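Local coordinates for protein iron-containing alcohol dehydrogenase (Ralstonia eutropha, PDB 3JZD) that probably reduces maleylacetate to 3-oxoadipate with NADH or NADPH, as a homodimeric member of the iron-containing alcohol dehydrogenase family that binds NAD, at residues K106-A109 with L110-M114. Numbering follows the deposited sequence. Where two conformers were deposited one is given.
Sequences KAIA and LETGM
T112 turns its hydroxyl back onto the carbonyl of I108, one helical turn earlier. OG1 donates to I108 O at 2.7 Å, from above the carbonyl plane. The same oxygen takes the backbone N of T112 at 2.8 Å, much closer to that plane. Two donors of one residue thus grip I108 O. With chi1 at 68°, OG1 sits between the backbone N and the carbonyl carbon of T112, where it can also accept. M114 N donates to T112 OG1 at 3.2 Å in a nearly straight bond, which makes an ST turn. The hydroxyl therefore ties the last helical turn to the departing chain. G113 N still bonds to A109 O at 2.8 Å, and G113 then leaves the helix with a positive phi of 82°. M114, a selenomethionine, comes back against I108. Its chain bends about the CG-SE bond (chi3 66°), and SE lies 3.8 Å from CG2 of I108. The two side chains cross at a slant. I108 CG2, anti to the backbone N, also lies beside T112 OG1. A109 CB packs 3.5 Å from M114 O. Further back, K106 extends away to the NAD pocket, where NZ bonds to the carbonyls of S126, T129 and V131. Helix 99-112 here links strand 92-97 to strand 116-120 in a beta-alpha-beta unit. I108 faces helix 75-88 through A81 and T82, while L110 packs on Y132 of strand 131-136.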
ATOM      1  N   LYS A 106      -7.113  -8.819  20.019  1.00 18.53           N
ATOM      2  CA  LYS A 106      -6.183  -7.714  20.269  1.00 20.58           C
ATOM      3  C   LYS A 106      -5.878  -7.603  21.752  1.00 22.08           C
ATOM      4  O   LYS A 106      -4.743  -7.320  22.106  1.00 21.85           O
ATOM      5  CB  LYS A 106      -6.724  -6.368  19.753  1.00 20.33           C
ATOM      6  CG  LYS A 106      -6.741  -6.250  18.234  1.00 20.19           C
ATOM      7  CD  LYS A 106      -7.138  -4.857  17.758  1.00 19.55           C
ATOM      8  CE  LYS A 106      -6.868  -4.627  16.279  1.00 21.88           C
ATOM      9  NZ  LYS A 106      -7.205  -3.218  15.857  1.00 18.72           N
ATOM     10  N   ALA A 107      -6.894  -7.814  22.597  1.00 22.44           N
ATOM     11  CA  ALA A 107      -6.724  -7.720  24.044  1.00 21.89           C
ATOM     12  C   ALA A 107      -5.838  -8.836  24.520  1.00 22.59           C
ATOM     13  O   ALA A 107      -4.987  -8.626  25.348  1.00 23.49           O
ATOM     14  CB  ALA A 107      -8.084  -7.764  24.768  1.00 20.73           C
ATOM     15  N   ILE A 108      -6.044 -10.047  24.003  1.00 23.87           N
ATOM     16  CA  ILE A 108      -5.197 -11.187  24.401  1.00 23.96           C
ATOM     17  C   ILE A 108      -3.744 -10.919  23.986  1.00 23.97           C
ATOM     18  O   ILE A 108      -2.814 -11.210  24.736  1.00 26.11           O
ATOM     19  CB  ILE A 108      -5.704 -12.520  23.775  1.00 24.27           C
ATOM     20  CG1 ILE A 108      -7.090 -12.869  24.314  1.00 21.63           C
ATOM     21  CG2 ILE A 108      -4.738 -13.696  24.024  1.00 17.55           C
ATOM     22  CD1 ILE A 108      -7.729 -13.998  23.563  1.00 14.18           C
ATOM     23  N   ALA A 109      -3.562 -10.356  22.802  1.00 22.73           N
ATOM     24  CA  ALA A 109      -2.241 -10.095  22.252  1.00 23.19           C
ATOM     25  C   ALA A 109      -1.579  -8.997  23.034  1.00 23.44           C
ATOM     26  O   ALA A 109      -0.373  -9.040  23.215  1.00 22.25           O
ATOM     27  CB  ALA A 109      -2.306  -9.730  20.793  1.00 22.55           C
ATOM     28  N   LEU A 110      -2.370  -8.031  23.502  1.00 24.12           N
ATOM     29  CA  LEU A 110      -1.838  -6.959  24.337  1.00 25.39           C
ATOM     30  C   LEU A 110      -1.211  -7.509  25.624  1.00 25.14           C
ATOM     31  O   LEU A 110      -0.160  -7.061  26.019  1.00 25.87           O
ATOM     32  CB  LEU A 110      -2.928  -5.962  24.704  1.00 25.83           C
ATOM     33  CG  LEU A 110      -2.454  -4.670  25.394  1.00 27.12           C
ATOM     34  CD1 LEU A 110      -1.364  -4.007  24.578  1.00 25.62           C
ATOM     35  CD2 LEU A 110      -3.617  -3.698  25.586  1.00 23.53           C
ATOM     36  N   GLU A 111      -1.846  -8.489  26.255  1.00 25.46           N
ATOM     37  CA  GLU A 111      -1.337  -9.071  27.509  0.50 25.84           C
ATOM     38  C   GLU A 111      -0.299 -10.175  27.289  1.00 25.97           C
ATOM     39  O   GLU A 111       0.610 -10.346  28.110  1.00 27.09           O
ATOM     40  CB  GLU A 111      -2.515  -9.605  28.348  0.50 26.36           C
ATOM     41  CG  GLU A 111      -2.194 -10.439  29.626  0.50 30.36           C
ATOM     42  CD  GLU A 111      -1.538  -9.647  30.764  0.50 31.88           C
ATOM     43  OE1 GLU A 111      -0.638  -8.827  30.493  0.50 32.09           O
ATOM     44  OE2 GLU A 111      -1.916  -9.874  31.940  0.50 32.76           O
ATOM     45  N   THR A 112      -0.404 -10.918  26.196  1.00 23.71           N
ATOM     46  CA  THR A 112       0.478 -12.054  26.004  1.00 23.37           C
ATOM     47  C   THR A 112       1.525 -11.991  24.927  1.00 23.82           C
ATOM     48  O   THR A 112       2.435 -12.795  24.936  1.00 25.27           O
ATOM     49  CB  THR A 112      -0.359 -13.263  25.663  1.00 24.27           C
ATOM     50  OG1 THR A 112      -0.957 -13.078  24.364  1.00 28.88           O
ATOM     51  CG2 THR A 112      -1.428 -13.453  26.715  1.00 23.19           C
ATOM     52  N   GLY A 113       1.391 -11.092  23.978  1.00 23.99           N
ATOM     53  CA  GLY A 113       2.335 -11.035  22.899  1.00 24.25           C
ATOM     54  C   GLY A 113       2.060 -12.027  21.790  1.00 26.68           C
ATOM     55  O   GLY A 113       2.666 -11.906  20.722  1.00 28.64           O
HETATM   56  N   MSE A 114       1.108 -12.957  21.970  1.00 26.24           N
HETATM   57  CA  MSE A 114       0.864 -13.984  20.940  1.00 24.24           C
HETATM   58  C   MSE A 114       0.325 -13.422  19.621  1.00 22.00           C
HETATM   59  O   MSE A 114      -0.406 -12.441  19.596  1.00 20.59           O
HETATM   60  CB  MSE A 114      -0.094 -15.070  21.438  1.00 24.15           C
HETATM   61  CG  MSE A 114      -1.562 -14.663  21.520  1.00 23.58           C
HETATM   62 SE   MSE A 114      -2.614 -16.226  22.072  0.75 23.20          SE
HETATM   63  CE  MSE A 114      -1.885 -16.412  23.865  1.00 18.50           C
TER